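Local structure of endo-xylogalacturonan hydrolase A (Aspergillus tubingensis, 4C2L) at residues N187-D192 against C212-P217; N208-V213 against G231-S236. The protein hydrolyses the xylose-substituted galacturonan backbone of xylogalacturonan, a component of the hairy regions of pectin. One frame throughout, in Å; residues are numbered along the deposited sequence.

Interaction 1: residues N187-D192 against C212-P217; sequences NTDGFD and CVAFKP. With SO4 (sulfate ion), chain E.
The ammonium of Lys216, whose side chain passes beside the carboxylate of Asp192, is gripped by several acceptors. NZ donates to water 1 at 2.8 Å, to the main-chain O of Gly238 and, weakly, to O4 of sulfate E, an ion probably taken from the crystallisation liquor and also held by Ser239 N. Water 1 can donate in turn to Asp189 OD2 at 2.6 Å, so the lysine and this acid meet through a water molecule. A bend at chi2 (-62°) lets the lysine chain cross Asp192 obliquely, with CE 4.0 Å from CG of Asp192. Next to it, Asp192 OD1 rests against the methyl of Ala214, the CB lying 3.6 Å away.

Beneath these side chains the backbones pair in parallel, Phe191 with Val213 and Asp192 with Ala214. The firm bond of this ladder is Ala214 N to Phe191 O, 2.8 Å long and nearly linear at 172°. Its companion, Phe191 N to Cys212 O, is weak: 3.1 Å and bent to 130°. Cys212 O also meets Gly190, which has no side chain, at 3.2 Å from CA.

The opposite face of the sheet is apolar. Phe191 CD1 comes within 3.9 Å of Val213 CG2, while Phe170 meets the phenyl ring edge-to-face and Ile201 touches both side chains from strand 199-207, which places them in the core.

Successive parallel strands with an apolar interior and an outer face that bears polar side chains such as Asp192 are characteristic of the right-handed parallel beta-helix of GH28 enzymes. Asn187-Thr188-Asp189 matches the family's Asn-Thr-Asp signature, and Asp189 lies beside Asp210, the proton donor by similarity, consistent with a place in the substrate cleft.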
ATOM      1  N   ASN A 187      -6.247  -8.497  -0.092  1.00 12.94           N
ATOM      2  CA  ASN A 187      -4.940  -8.064  -0.600  1.00 12.84           C
ATOM      3  C   ASN A 187      -5.024  -6.837  -1.496  1.00 12.36           C
ATOM      4  O   ASN A 187      -4.218  -6.685  -2.410  1.00 12.56           O
ATOM      5  CB  ASN A 187      -4.253  -9.221  -1.342  1.00 13.63           C
ATOM      6  CG  ASN A 187      -4.198 -10.488  -0.505  1.00 14.28           C
ATOM      7  OD1 ASN A 187      -4.893 -11.464  -0.795  1.00 15.17           O
ATOM      8  ND2 ASN A 187      -3.373 -10.472   0.555  1.00 15.54           N
ATOM      9  N   THR A 188      -6.005  -5.974  -1.230  1.00 11.73           N
ATOM     10  CA  THR A 188      -6.146  -4.739  -1.988  1.00 11.66           C
ATOM     11  C   THR A 188      -5.296  -3.623  -1.377  1.00 11.72           C
ATOM     12  O   THR A 188      -5.807  -2.543  -1.065  1.00 11.51           O
ATOM     13  CB  THR A 188      -7.623  -4.331  -2.143  1.00 11.81           C
ATOM     14  OG1 THR A 188      -8.300  -4.454  -0.880  1.00 11.80           O
ATOM     15  CG2 THR A 188      -8.292  -5.251  -3.192  1.00 11.58           C
ATOM     16  N   ASP A 189      -3.987  -3.886  -1.201  1.00 11.57           N
ATOM     17  CA  ASP A 189      -3.079  -2.884  -0.609  1.00 12.71           C
ATOM     18  C   ASP A 189      -3.185  -1.563  -1.371  1.00 11.51           C
ATOM     19  O   ASP A 189      -3.202  -1.557  -2.607  1.00 11.52           O
ATOM     20  CB  ASP A 189      -1.612  -3.315  -0.741  1.00 14.05           C
ATOM     21  CG  ASP A 189      -1.296  -4.636  -0.079  1.00 16.18           C
ATOM     22  OD1 ASP A 189      -2.208  -5.430   0.217  1.00 16.88           O
ATOM     23  OD2 ASP A 189      -0.079  -4.896   0.116  1.00 17.31           O
ATOM     24  N   GLY A 190      -3.234  -0.434  -0.663  1.00 11.21           N
ATOM     25  CA  GLY A 190      -3.265   0.849  -1.353  1.00 10.79           C
ATOM     26  C   GLY A 190      -1.970   1.137  -2.106  1.00 11.03           C
ATOM     27  O   GLY A 190      -1.981   1.515  -3.284  1.00 10.35           O
ATOM     28  N   PHE A 191      -0.847   1.018  -1.407  1.00 11.09           N
ATOM     29  CA  PHE A 191       0.455   1.351  -1.988  1.00 11.24           C
ATOM     30  C   PHE A 191       1.450   0.372  -1.435  1.00 12.29           C
ATOM     31  O   PHE A 191       1.622   0.291  -0.221  1.00 12.80           O
ATOM     32  CB  PHE A 191       0.900   2.771  -1.575  1.00 11.60           C
ATOM     33  CG  PHE A 191      -0.081   3.830  -1.939  1.00 11.35           C
ATOM     34  CD1 PHE A 191      -1.157   4.112  -1.103  1.00 11.05           C
ATOM     35  CD2 PHE A 191       0.046   4.522  -3.137  1.00 11.52           C
ATOM     36  CE1 PHE A 191      -2.081   5.085  -1.446  1.00 11.62           C
ATOM     37  CE2 PHE A 191      -0.881   5.504  -3.482  1.00 11.57           C
ATOM     38  CZ  PHE A 191      -1.945   5.775  -2.635  1.00 11.70           C
ATOM     39  N   ASP A 192       2.109  -0.372  -2.325  1.00 12.26           N
ATOM     40  CA  ASP A 192       3.202  -1.239  -1.923  1.00 12.71           C
ATOM     41  C   ASP A 192       4.445  -0.553  -2.451  1.00 12.56           C
ATOM     42  O   ASP A 192       4.677  -0.554  -3.670  1.00 12.39           O
ATOM     43  CB  ASP A 192       3.071  -2.616  -2.579  1.00 13.71           C
ATOM     44  CG  ASP A 192       2.126  -3.551  -1.833  1.00 14.88           C
ATOM     45  OD1 ASP A 192       1.563  -3.185  -0.788  1.00 14.60           O
ATOM     46  OD2 ASP A 192       1.968  -4.676  -2.318  1.00 17.63           O
ATOM     47  N   CYS A 212      -2.828  -0.222   4.031  1.00 13.61           N
ATOM     48  CA  CYS A 212      -3.052   1.083   3.454  1.00 15.25           C
ATOM     49  C   CYS A 212      -1.801   1.476   2.644  1.00 14.29           C
ATOM     50  O   CYS A 212      -1.865   1.693   1.430  1.00 13.22           O
ATOM     51  CB  CYS A 212      -3.351   2.095   4.575  1.00 18.94           C
ATOM     52  SG  CYS A 212      -4.061   3.580   3.847  1.00 27.94           S
ATOM     53  N   VAL A 213      -0.663   1.527   3.329  1.00 12.85           N
ATOM     54  CA  VAL A 213       0.643   1.730   2.697  1.00 12.66           C
ATOM     55  C   VAL A 213       1.523   0.666   3.309  1.00 12.62           C
ATOM     56  O   VAL A 213       1.515   0.492   4.534  1.00 12.59           O
ATOM     57  CB  VAL A 213       1.236   3.134   3.004  1.00 13.00           C
ATOM     58  CG1 VAL A 213       2.629   3.272   2.375  1.00 13.46           C
ATOM     59  CG2 VAL A 213       0.312   4.246   2.501  1.00 13.77           C
ATOM     60  N   ALA A 214       2.232  -0.086   2.460  1.00 12.66           N
ATOM     61  CA  ALA A 214       3.195  -1.053   2.933  1.00 12.09           C
ATOM     62  C   ALA A 214       4.556  -0.650   2.415  1.00 12.27           C
ATOM     63  O   ALA A 214       4.724  -0.396   1.209  1.00 11.81           O
ATOM     64  CB  ALA A 214       2.836  -2.460   2.467  1.00 12.00           C
ATOM     65  N   PHE A 215       5.509  -0.539   3.337  1.00 11.60           N
ATOM     66  CA  PHE A 215       6.872  -0.274   2.957  1.00 12.66           C
ATOM     67  C   PHE A 215       7.599  -1.589   2.825  1.00 13.18           C
ATOM     68  O   PHE A 215       7.798  -2.338   3.798  1.00 13.20           O
ATOM     69  CB  PHE A 215       7.542   0.672   3.948  1.00 12.52           C
ATOM     70  CG  PHE A 215       6.739   1.914   4.213  1.00 12.47           C
ATOM     71  CD1 PHE A 215       6.732   2.960   3.296  1.00 12.96           C
ATOM     72  CD2 PHE A 215       5.956   2.008   5.356  1.00 12.78           C
ATOM     73  CE1 PHE A 215       5.981   4.113   3.531  1.00 13.08           C
ATOM     74  CE2 PHE A 215       5.199   3.159   5.608  1.00 12.97           C
ATOM     75  CZ  PHE A 215       5.200   4.203   4.682  1.00 12.75           C
ATOM     76  N   LYS A 216       7.969  -1.866   1.587  1.00 12.79           N
ATOM     77  CA  LYS A 216       8.548  -3.146   1.227  1.00 13.41           C
ATOM     78  C   LYS A 216      10.068  -2.990   1.123  1.00 13.17           C
ATOM     79  O   LYS A 216      10.575  -1.865   1.158  1.00 12.23           O
ATOM     80  CB  LYS A 216       7.942  -3.603  -0.100  1.00 13.98           C
ATOM     81  CG  LYS A 216       6.423  -3.754  -0.035  1.00 15.21           C
ATOM     82  CD  LYS A 216       6.032  -4.826   0.986  1.00 15.93           C
ATOM     83  CE  LYS A 216       4.593  -5.320   0.792  1.00 16.98           C
ATOM     84  NZ  LYS A 216       4.190  -6.186   1.939  1.00 16.31           N
ATOM     85  N   PRO A 217      10.791  -4.112   0.973  1.00 13.71           N
ATOM     86  CA  PRO A 217      12.256  -4.064   0.940  1.00 14.21           C
ATOM     87  C   PRO A 217      12.804  -3.063  -0.064  1.00 14.54           C
ATOM     88  O   PRO A 217      12.292  -2.947  -1.190  1.00 14.90           O
ATOM     89  CB  PRO A 217      12.627  -5.496   0.550  1.00 14.59           C
ATOM     90  CG  PRO A 217      11.573  -6.301   1.222  1.00 14.77           C
ATOM     91  CD  PRO A 217      10.304  -5.506   0.994  1.00 14.14           C
TER
HETATM   92  S   SO4 E1407       3.115  -9.338   3.423  1.00 29.69           S
HETATM   93  O1  SO4 E1407       1.701  -9.362   3.851  1.00 32.74           O
HETATM   94  O2  SO4 E1407       3.760 -10.598   3.873  1.00 32.70           O
HETATM   95  O3  SO4 E1407       3.714  -8.145   4.038  1.00 30.45           O
HETATM   96  O4  SO4 E1407       3.191  -9.296   1.953  1.00 33.01           O
HETATM   97  O   HOH W   1       1.440  -5.863   1.933  1.00 21.16           O

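Interaction 2: residues N208-V213 against G231-S236; sequences NDDDCV and GSHGIS. With SO4 (sulfate ion), chain H.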
ATOM      1  N   ASN A 208     -10.313  -0.261   1.775  1.00 12.43           N
ATOM      2  CA  ASN A 208      -9.818  -1.541   1.247  1.00 12.84           C
ATOM      3  C   ASN A 208      -9.832  -2.636   2.306  1.00 13.42           C
ATOM      4  O   ASN A 208     -10.543  -2.534   3.295  1.00 13.71           O
ATOM      5  CB  ASN A 208      -8.399  -1.349   0.679  1.00 12.35           C
ATOM      6  CG  ASN A 208      -7.355  -1.135   1.771  1.00 13.20           C
ATOM      7  OD1 ASN A 208      -7.699  -0.859   2.916  1.00 13.60           O
ATOM      8  ND2 ASN A 208      -6.084  -1.256   1.416  1.00 12.44           N
ATOM      9  N   ASP A 209      -9.048  -3.688   2.094  1.00 13.31           N
ATOM     10  CA  ASP A 209      -9.031  -4.804   3.028  1.00 14.48           C
ATOM     11  C   ASP A 209      -7.623  -5.330   3.254  1.00 14.28           C
ATOM     12  O   ASP A 209      -7.439  -6.490   3.612  1.00 14.86           O
ATOM     13  CB  ASP A 209      -9.970  -5.926   2.542  1.00 15.02           C
ATOM     14  CG  ASP A 209     -10.138  -7.037   3.557  1.00 16.67           C
ATOM     15  OD1 ASP A 209     -10.251  -6.735   4.770  1.00 17.93           O
ATOM     16  OD2 ASP A 209     -10.118  -8.225   3.142  1.00 18.27           O
ATOM     17  N   ASP A 210      -6.625  -4.478   3.069  1.00 13.96           N
ATOM     18  CA  ASP A 210      -5.248  -4.888   3.377  1.00 14.57           C
ATOM     19  C   ASP A 210      -4.441  -3.650   3.698  1.00 13.58           C
ATOM     20  O   ASP A 210      -5.020  -2.626   4.011  1.00 12.94           O
ATOM     21  CB  ASP A 210      -4.621  -5.727   2.250  1.00 15.67           C
ATOM     22  CG  ASP A 210      -3.626  -6.763   2.794  1.00 17.64           C
ATOM     23  OD1 ASP A 210      -2.616  -6.357   3.427  1.00 17.70           O
ATOM     24  OD2 ASP A 210      -3.866  -7.986   2.630  1.00 19.04           O
ATOM     25  N   ASP A 211      -3.113  -3.740   3.688  1.00 13.91           N
ATOM     26  CA  ASP A 211      -2.305  -2.576   4.043  1.00 13.57           C
ATOM     27  C   ASP A 211      -2.723  -1.319   3.297  1.00 13.41           C
ATOM     28  O   ASP A 211      -2.950  -1.349   2.089  1.00 13.49           O
ATOM     29  CB  ASP A 211      -0.817  -2.863   3.773  1.00 14.42           C
ATOM     30  CG  ASP A 211      -0.273  -3.951   4.677  1.00 15.65           C
ATOM     31  OD1 ASP A 211      -0.782  -4.072   5.803  1.00 17.72           O
ATOM     32  OD2 ASP A 211       0.659  -4.678   4.281  1.00 17.32           O
ATOM     33  N   CYS A 212      -2.828  -0.222   4.031  1.00 13.61           N
ATOM     34  CA  CYS A 212      -3.052   1.083   3.454  1.00 15.25           C
ATOM     35  C   CYS A 212      -1.801   1.476   2.644  1.00 14.29           C
ATOM     36  O   CYS A 212      -1.865   1.693   1.430  1.00 13.22           O
ATOM     37  CB  CYS A 212      -3.351   2.095   4.575  1.00 18.94           C
ATOM     38  SG  CYS A 212      -4.061   3.580   3.847  1.00 27.94           S
ATOM     39  N   VAL A 213      -0.663   1.527   3.329  1.00 12.85           N
ATOM     40  CA  VAL A 213       0.643   1.730   2.697  1.00 12.66           C
ATOM     41  C   VAL A 213       1.523   0.666   3.309  1.00 12.62           C
ATOM     42  O   VAL A 213       1.515   0.492   4.534  1.00 12.59           O
ATOM     43  CB  VAL A 213       1.236   3.134   3.004  1.00 13.00           C
ATOM     44  CG1 VAL A 213       2.629   3.272   2.375  1.00 13.46           C
ATOM     45  CG2 VAL A 213       0.312   4.246   2.501  1.00 13.77           C
ATOM     46  N   GLY A 231     -10.793   0.147   6.946  1.00 14.43           N
ATOM     47  CA  GLY A 231     -10.837  -1.294   6.759  1.00 14.95           C
ATOM     48  C   GLY A 231      -9.494  -1.907   6.420  1.00 14.79           C
ATOM     49  O   GLY A 231      -9.415  -3.087   6.079  1.00 15.30           O
ATOM     50  N   SER A 232      -8.432  -1.115   6.565  1.00 15.42           N
ATOM     51  CA  SER A 232      -7.098  -1.536   6.149  1.00 15.03           C
ATOM     52  C   SER A 232      -6.355  -2.372   7.206  1.00 15.57           C
ATOM     53  O   SER A 232      -6.877  -2.640   8.283  1.00 15.82           O
ATOM     54  CB  SER A 232      -6.283  -0.299   5.736  1.00 15.88           C
ATOM     55  OG  SER A 232      -5.761   0.371   6.871  1.00 16.68           O
ATOM     56  N   HIS A 233      -5.145  -2.803   6.871  1.00 14.89           N
ATOM     57  CA  HIS A 233      -4.261  -3.457   7.831  1.00 16.02           C
ATOM     58  C   HIS A 233      -3.189  -2.500   8.305  1.00 15.63           C
ATOM     59  O   HIS A 233      -2.190  -2.915   8.890  1.00 16.40           O
ATOM     60  CB  HIS A 233      -3.652  -4.694   7.201  1.00 16.17           C
ATOM     61  CG  HIS A 233      -4.646  -5.798   6.931  1.00 17.87           C
ATOM     62  ND1 HIS A 233      -4.272  -7.003   6.444  1.00 18.57           N
ATOM     63  CD2 HIS A 233      -6.032  -5.852   7.106  1.00 17.86           C
ATOM     64  CE1 HIS A 233      -5.359  -7.788   6.311  1.00 19.44           C
ATOM     65  NE2 HIS A 233      -6.436  -7.086   6.725  1.00 18.75           N
ATOM     66  N   GLY A 234      -3.390  -1.212   8.035  1.00 15.68           N
ATOM     67  CA  GLY A 234      -2.550  -0.136   8.576  1.00 15.32           C
ATOM     68  C   GLY A 234      -1.440   0.403   7.686  1.00 15.24           C
ATOM     69  O   GLY A 234      -1.285  -0.030   6.544  1.00 14.33           O
ATOM     70  N   ILE A 235      -0.696   1.371   8.218  1.00 14.06           N
ATOM     71  CA  ILE A 235       0.514   1.890   7.584  1.00 14.39           C
ATOM     72  C   ILE A 235       1.586   0.970   8.138  1.00 14.41           C
ATOM     73  O   ILE A 235       1.897   1.020   9.329  1.00 13.40           O
ATOM     74  CB  ILE A 235       0.781   3.352   8.018  1.00 15.13           C
ATOM     75  CG1 ILE A 235      -0.381   4.279   7.647  1.00 16.77           C
ATOM     76  CG2 ILE A 235       2.091   3.888   7.440  1.00 14.85           C
ATOM     77  CD1 ILE A 235      -0.638   4.446   6.172  1.00 16.64           C
ATOM     78  N   SER A 236       2.121   0.111   7.270  1.00 13.62           N
ATOM     79  CA  SER A 236       2.803  -1.086   7.712  1.00 14.40           C
ATOM     80  C   SER A 236       4.197  -1.206   7.103  1.00 13.63           C
ATOM     81  O   SER A 236       4.345  -1.133   5.891  1.00 14.01           O
ATOM     82  CB  SER A 236       1.940  -2.286   7.275  1.00 15.49           C
ATOM     83  OG  SER A 236       2.391  -3.504   7.834  1.00 19.17           O
TER
HETATM   84  S   SO4 H1410      -1.437  -9.005   7.914  1.00 49.04           S
HETATM   85  O1  SO4 H1410      -2.376 -10.090   8.279  1.00 52.46           O
HETATM   86  O2  SO4 H1410      -0.058  -9.428   8.229  1.00 48.69           O
HETATM   87  O3  SO4 H1410      -1.781  -7.816   8.723  1.00 48.50           O
HETATM   88  O4  SO4 H1410      -1.549  -8.658   6.475  1.00 48.43           O
HETATM   89  O   HOH W   2     -11.953  -4.424   5.625  1.00 24.82           O
HETATM   90  O   HOH W   3      -9.119  -7.828   7.151  1.00 33.26           O
HETATM   91  O   HOH W   4       2.761  -5.089   5.738  1.00 26.07           O
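The imidazole of His233 lies with one face against the backbone of Asp209-Asp210 and with both ring nitrogens engaged at its edge. With CG anti to the carbonyl carbon (chi1 -68°), the ring lies over Asp210 CA in a CH-pi contact, 3.8 Å from centroid to CA and 13° off the normal; Asp209 O lies over the same face. At the edge, His233 ND1 donates to O4 of sulfate H at 3.2 Å, and Lys268 also binds this ion. At the other nitrogen, water 3 lies in the ring plane, 2.8 Å from NE2 of His233, and donates to Asp209 OD1. The Asp210 carboxylate is turned 42° from the imidazole, and its OD1 receives Asp211 N at 2.7 Å on the anti lone pair.

Asp210, by similarity the proton donor, and His233, an active-site residue by similarity, precede the neighbouring parallel strands 213-215 and 235-240, on successive turns of the GH28 beta-helix; Asp210-Asp211 matches the family's Asp-Asp pair. The sulfate at the histidine is consistent with an anion-accepting cleft.

His233 N reaches Asp210 O at 2.9 Å from above the carbonyl plane. Two further backbone bonds join the coils, Cys212 N to Gly234 O at 3.0 Å and Ser236 N to Val213 O at 2.8 Å. Ser232 OG accepts from Gly234 N in an ST turn and also pairs with Ser261 OG. Inside the coil, Ile235 CD1 packs 3.8 Å from Val213 CG2, the two side chains pointing the same way.

Overall arrangement
Interactions 1 and 2 are consecutive steps along one parallel sheet of the beta-helix, their centres about 7 Å apart. Strand 191-196 neighbours strand 213-215, which in turn neighbours strand 235-240, in the order of the chain. Residues Cys212 and Val213 belong to both contacts, so the middle coil is paired with one coil on each flank. Further ties join the two: Thr188 O probably accepts a hydrogen bond from Asn208 ND2 at 2.8 Å, and Asp189 OD1 packs 3.2 Å from Asp210 CB. This stacking brings the acids of residues 187-192 and 208-213 together with His233, although the sequence separates them by whole turns.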